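Local coordinates for 2OG-Fe dioxygenase family protein (Methylibium petroleiphilum, PDB 3PL0) that is of uncharacterised function but has the cupin fold of a dioxygenase family and probably acts as an iron- and 2-oxoglutarate-dependent dioxygenase, at residues A[142-153]-A[236-247]. Numbering follows the deposited sequence.
Sequences WYIEAHPFRIDT and AHRDTLVLTYRS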
loop_
_atom_site.group_PDB
_atom_site.type_symbol
_atom_site.label_atom_id
_atom_site.label_comp_id
_atom_site.label_asym_id
_atom_site.label_seq_id
_atom_site.Cartn_x
_atom_site.Cartn_y
_atom_site.Cartn_z
ATOM N N TRP A 142 -16.089 -3.912 -2.471
ATOM C CA TRP A 142 -14.728 -4.144 -2.045
ATOM C C TRP A 142 -14.598 -4.054 -0.523
ATOM O O TRP A 142 -15.137 -3.152 0.117
ATOM C CB TRP A 142 -13.760 -3.078 -2.639
ATOM C CG TRP A 142 -13.449 -3.175 -4.122
ATOM C CD1 TRP A 142 -13.640 -2.209 -5.064
ATOM C CD2 TRP A 142 -12.845 -4.270 -4.791
ATOM N NE1 TRP A 142 -13.199 -2.641 -6.288
ATOM C CE2 TRP A 142 -12.727 -3.919 -6.149
ATOM C CE3 TRP A 142 -12.427 -5.537 -4.379
ATOM C CZ2 TRP A 142 -12.148 -4.773 -7.097
ATOM C CZ3 TRP A 142 -11.862 -6.384 -5.317
ATOM C CH2 TRP A 142 -11.731 -5.999 -6.656
ATOM N N TYR A 143 -13.825 -4.970 0.030
ATOM C CA TYR A 143 -13.396 -4.937 1.406
ATOM C C TYR A 143 -11.959 -4.462 1.411
ATOM O O TYR A 143 -11.061 -5.132 0.856
ATOM C CB TYR A 143 -13.506 -6.320 2.031
ATOM C CG TYR A 143 -14.935 -6.803 1.986
ATOM C CD1 TYR A 143 -15.449 -7.392 0.849
ATOM C CD2 TYR A 143 -15.805 -6.581 3.064
ATOM C CE1 TYR A 143 -16.811 -7.806 0.795
ATOM C CE2 TYR A 143 -17.114 -6.983 3.025
ATOM C CZ TYR A 143 -17.615 -7.586 1.884
ATOM O OH TYR A 143 -18.916 -7.987 1.834
ATOM N N ILE A 144 -11.770 -3.290 2.006
ATOM C CA ILE A 144 -10.531 -2.490 1.921
ATOM C C ILE A 144 -9.881 -2.434 3.297
ATOM O O ILE A 144 -10.525 -2.038 4.290
ATOM C CB ILE A 144 -10.847 -1.020 1.470
ATOM C CG1 ILE A 144 -11.614 -1.032 0.141
ATOM C CG2 ILE A 144 -9.581 -0.145 1.422
ATOM C CD1 ILE A 144 -12.080 0.341 -0.322
ATOM N N GLU A 145 -8.604 -2.766 3.363
ATOM C CA GLU A 145 -7.807 -2.463 4.555
ATOM C C GLU A 145 -6.774 -1.367 4.234
ATOM O O GLU A 145 -6.238 -1.329 3.131
ATOM C CB GLU A 145 -7.119 -3.715 5.080
ATOM C CG GLU A 145 -8.088 -4.874 5.393
ATOM C CD GLU A 145 -7.473 -6.041 6.187
ATOM O OE1 GLU A 145 -6.793 -5.797 7.215
ATOM O OE2 GLU A 145 -7.726 -7.216 5.801
ATOM N N ALA A 146 -6.563 -0.455 5.178
ATOM C CA ALA A 146 -5.593 0.607 5.020
ATOM C C ALA A 146 -4.500 0.419 6.065
ATOM O O ALA A 146 -4.805 0.295 7.248
ATOM C CB ALA A 146 -6.246 1.931 5.190
ATOM N N HIS A 147 -3.237 0.426 5.635
ATOM C CA HIS A 147 -2.115 0.295 6.552
ATOM C C HIS A 147 -1.091 1.414 6.305
ATOM O O HIS A 147 -0.181 1.262 5.470
ATOM C CB HIS A 147 -1.422 -1.030 6.286
ATOM C CG HIS A 147 -2.286 -2.231 6.430
ATOM N ND1 HIS A 147 -2.312 -2.962 7.590
ATOM C CD2 HIS A 147 -3.126 -2.851 5.567
ATOM C CE1 HIS A 147 -3.143 -3.981 7.442
ATOM N NE2 HIS A 147 -3.652 -3.932 6.225
ATOM N N PRO A 148 -1.224 2.537 6.995
ATOM C CA PRO A 148 -0.162 3.546 6.921
ATOM C C PRO A 148 1.050 3.086 7.708
ATOM O O PRO A 148 0.895 2.575 8.835
ATOM C CB PRO A 148 -0.760 4.764 7.591
ATOM C CG PRO A 148 -1.862 4.226 8.481
ATOM C CD PRO A 148 -2.381 3.002 7.786
ATOM N N PHE A 149 2.222 3.253 7.128
ATOM C CA PHE A 149 3.461 2.761 7.711
ATOM C C PHE A 149 4.490 3.859 7.798
ATOM O O PHE A 149 4.622 4.635 6.862
ATOM C CB PHE A 149 4.086 1.708 6.817
ATOM C CG PHE A 149 3.450 0.357 6.898
ATOM C CD1 PHE A 149 3.589 -0.437 8.022
ATOM C CD2 PHE A 149 2.728 -0.141 5.820
ATOM C CE1 PHE A 149 3.010 -1.706 8.075
ATOM C CE2 PHE A 149 2.161 -1.399 5.864
ATOM C CZ PHE A 149 2.310 -2.196 6.994
ATOM N N ARG A 150 5.300 3.837 8.859
ATOM C CA ARG A 150 6.622 4.482 8.844
ATOM C C ARG A 150 7.637 3.482 9.328
ATOM O O ARG A 150 7.472 2.879 10.374
ATOM C CB ARG A 150 6.682 5.704 9.743
ATOM C CG ARG A 150 8.122 6.225 10.022
ATOM C CD ARG A 150 8.157 7.575 10.671
ATOM N NE ARG A 150 7.687 8.608 9.777
ATOM C CZ ARG A 150 7.494 9.882 10.100
ATOM N NH1 ARG A 150 7.781 10.371 11.314
ATOM N NH2 ARG A 150 7.069 10.704 9.166
ATOM N N ILE A 151 8.700 3.328 8.566
ATOM C CA ILE A 151 9.817 2.499 8.960
ATOM C C ILE A 151 10.962 3.474 9.261
ATOM O O ILE A 151 11.345 4.267 8.400
ATOM C CB ILE A 151 10.230 1.542 7.849
ATOM C CG1 ILE A 151 9.085 0.667 7.348
ATOM C CG2 ILE A 151 11.333 0.613 8.325
ATOM C CD1 ILE A 151 8.456 -0.235 8.385
ATOM N N ASP A 152 11.510 3.380 10.469
ATOM C CA ASP A 152 12.513 4.325 10.974
ATOM C C ASP A 152 13.798 3.574 11.289
ATOM O O ASP A 152 13.777 2.550 11.991
ATOM C CB ASP A 152 11.985 4.997 12.241
ATOM C CG ASP A 152 12.703 6.280 12.569
ATOM O OD1 ASP A 152 13.944 6.312 12.546
ATOM O OD2 ASP A 152 12.018 7.266 12.862
ATOM N N THR A 153 14.912 4.089 10.768
ATOM C CA THR A 153 16.212 3.465 10.923
ATOM C C THR A 153 16.874 3.879 12.261
ATOM O O THR A 153 18.023 3.570 12.504
ATOM C CB THR A 153 17.134 3.784 9.717
ATOM O OG1 THR A 153 17.444 5.179 9.707
ATOM C CG2 THR A 153 16.453 3.432 8.338
ATOM N N ALA A 236 15.634 9.694 9.672
ATOM C CA ALA A 236 15.904 8.748 8.632
ATOM C C ALA A 236 14.775 7.719 8.600
ATOM O O ALA A 236 14.796 6.750 9.335
ATOM C CB ALA A 236 17.272 8.091 8.869
ATOM N N HIS A 237 13.786 7.936 7.744
ATOM C CA HIS A 237 12.647 7.023 7.655
ATOM C C HIS A 237 11.974 7.059 6.279
ATOM O O HIS A 237 12.266 7.919 5.437
ATOM C CB HIS A 237 11.615 7.426 8.710
ATOM C CG HIS A 237 11.161 8.843 8.580
ATOM N ND1 HIS A 237 11.557 9.837 9.450
ATOM C CD2 HIS A 237 10.375 9.445 7.652
ATOM C CE1 HIS A 237 11.029 10.989 9.071
ATOM N NE2 HIS A 237 10.319 10.782 7.975
ATOM N N ARG A 238 11.081 6.103 6.064
ATOM C CA ARG A 238 10.275 6.060 4.837
ATOM C C ARG A 238 8.822 5.802 5.236
ATOM O O ARG A 238 8.527 4.890 6.037
ATOM C CB ARG A 238 10.794 4.970 3.909
ATOM C CG ARG A 238 9.971 4.734 2.647
ATOM C CD ARG A 238 10.762 3.829 1.744
ATOM N NE ARG A 238 10.118 3.554 0.462
ATOM C CZ ARG A 238 9.313 2.531 0.213
ATOM N NH1 ARG A 238 9.014 1.659 1.139
ATOM N NH2 ARG A 238 8.856 2.342 -0.999
ATOM N N ASP A 239 7.938 6.555 4.606
ATOM C CA ASP A 239 6.513 6.545 4.819
ATOM C C ASP A 239 5.793 6.083 3.587
ATOM O O ASP A 239 6.050 6.592 2.502
ATOM C CB ASP A 239 6.027 7.979 5.103
ATOM C CG ASP A 239 6.620 8.551 6.406
ATOM O OD1 ASP A 239 6.941 7.752 7.288
ATOM O OD2 ASP A 239 6.730 9.779 6.543
ATOM N N THR A 240 4.869 5.143 3.789
ATOM C CA THR A 240 4.021 4.579 2.750
ATOM C C THR A 240 2.603 4.372 3.320
ATOM O O THR A 240 2.347 4.425 4.575
ATOM C CB THR A 240 4.547 3.220 2.284
ATOM O OG1 THR A 240 4.826 2.382 3.415
ATOM C CG2 THR A 240 5.787 3.348 1.441
ATOM N N LEU A 241 1.677 4.143 2.399
ATOM C CA LEU A 241 0.317 3.726 2.705
ATOM C C LEU A 241 -0.015 2.534 1.857
ATOM O O LEU A 241 -0.013 2.670 0.637
ATOM C CB LEU A 241 -0.655 4.829 2.349
ATOM C CG LEU A 241 -2.138 4.495 2.533
ATOM C CD1 LEU A 241 -2.500 4.163 4.002
ATOM C CD2 LEU A 241 -2.946 5.678 2.020
ATOM N N VAL A 242 -0.335 1.397 2.472
ATOM C CA VAL A 242 -0.759 0.214 1.724
ATOM C C VAL A 242 -2.275 0.049 1.826
ATOM O O VAL A 242 -2.837 0.028 2.935
ATOM C CB VAL A 242 -0.049 -1.054 2.218
ATOM C CG1 VAL A 242 -0.594 -2.331 1.480
ATOM C CG2 VAL A 242 1.501 -0.889 2.054
ATOM N N LEU A 243 -2.940 -0.032 0.682
ATOM C CA LEU A 243 -4.392 -0.239 0.625
ATOM C C LEU A 243 -4.630 -1.572 -0.058
ATOM O O LEU A 243 -4.056 -1.841 -1.140
ATOM C CB LEU A 243 -5.094 0.890 -0.148
ATOM C CG LEU A 243 -4.958 2.351 0.333
ATOM C CD1 LEU A 243 -5.526 3.386 -0.688
ATOM C CD2 LEU A 243 -5.591 2.533 1.697
ATOM N N THR A 244 -5.427 -2.443 0.550
ATOM C CA THR A 244 -5.726 -3.684 -0.080
ATOM C C THR A 244 -7.215 -3.744 -0.390
ATOM O O THR A 244 -8.057 -3.294 0.403
ATOM C CB THR A 244 -5.310 -4.886 0.775
ATOM O OG1 THR A 244 -6.068 -4.900 1.978
ATOM C CG2 THR A 244 -3.836 -4.836 1.092
ATOM N N TYR A 245 -7.530 -4.318 -1.540
ATOM C CA TYR A 245 -8.898 -4.498 -1.966
ATOM C C TYR A 245 -9.163 -5.983 -2.184
ATOM O O TYR A 245 -8.415 -6.674 -2.918
ATOM C CB TYR A 245 -9.145 -3.730 -3.276
ATOM C CG TYR A 245 -9.093 -2.227 -3.129
ATOM C CD1 TYR A 245 -7.884 -1.580 -2.856
ATOM C CD2 TYR A 245 -10.244 -1.456 -3.262
ATOM C CE1 TYR A 245 -7.828 -0.211 -2.701
ATOM C CE2 TYR A 245 -10.209 -0.085 -3.127
ATOM C CZ TYR A 245 -8.995 0.540 -2.824
ATOM O OH TYR A 245 -8.972 1.902 -2.692
ATOM N N ARG A 246 -10.253 -6.467 -1.593
ATOM C CA ARG A 246 -10.592 -7.881 -1.681
ATOM C C ARG A 246 -12.094 -8.080 -1.902
ATOM O O ARG A 246 -12.911 -7.418 -1.248
ATOM C CB ARG A 246 -10.137 -8.581 -0.408
ATOM C CG ARG A 246 -10.229 -10.139 -0.469
ATOM C CD ARG A 246 -9.459 -10.778 0.677
ATOM N NE ARG A 246 -9.351 -12.218 0.480
ATOM C CZ ARG A 246 -10.307 -13.088 0.798
ATOM N NH1 ARG A 246 -11.443 -12.675 1.335
ATOM N NH2 ARG A 246 -10.139 -14.374 0.565
ATOM N N SER A 247 -12.429 -8.973 -2.841
ATOM C CA SER A 247 -13.794 -9.417 -3.105
ATOM C C SER A 247 -14.228 -10.438 -2.076
ATOM O O SER A 247 -13.400 -11.187 -1.602
ATOM C CB SER A 247 -13.836 -10.111 -4.464
ATOM O OG SER A 247 -15.167 -10.466 -4.791
HETATM O O HOH W 1 -8.500 -6.186 1.742
HETATM O O HOH W 2 -4.546 -5.996 4.135
HETATM O O HOH W 3 15.217 8.482 12.269
HETATM O O HOH W 4 12.688 9.939 11.580
#
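Y143 and R246 form the first hydrogen-bonded pair of a long antiparallel ladder in the double-stranded beta-helix, or cupin, fold, a clear example of how one sheet can carry two unlike faces. Strands 142-152 and 237-246 stay in unbroken register, their axes 4.6 Å apart, and lie in the curved sheet between strands 65-77 and 172-181.

The face of I144, A146, P148, L241, L243 and Y245 is tightly packed, with helix 118-134 against several of these side chains. I144 lays CG1 over the ring of Y245, 4.0 Å from its centroid, while Y245 presents its edge to the face of the W142 indole in a T-shaped pair with planes at 89°. The polar ends are tied into the same helix, W142 NE1 to the carbonyl of G128 and Y245 OH to that of L124. A146 CB meets L243 CD2 at 3.6 Å.

More open is the face of Y143, F149, V242 and R246. Among them E145, H147 and T244 are buried polar groups served by water: one water joins T244 OG1 to Y143 O, another joins it to H147 NE2; the H147 ring stacks on H70, which also bonds E145.

Farther along the same face as Y245, charge replaces apolar contacts. The R150 chain bends about its CG-CD bond (chi3 -68°), laying its guanidinium flat on the H237 ring, planes 18° apart, while E51 takes NH1. Within the guanidinium plane, R150 grips D239 side-on, each nitrogen meeting the syn lone pair of a different carboxylate oxygen: NE reaches OD1 at 2.7 Å and NH2 reaches OD2 at 2.8 Å.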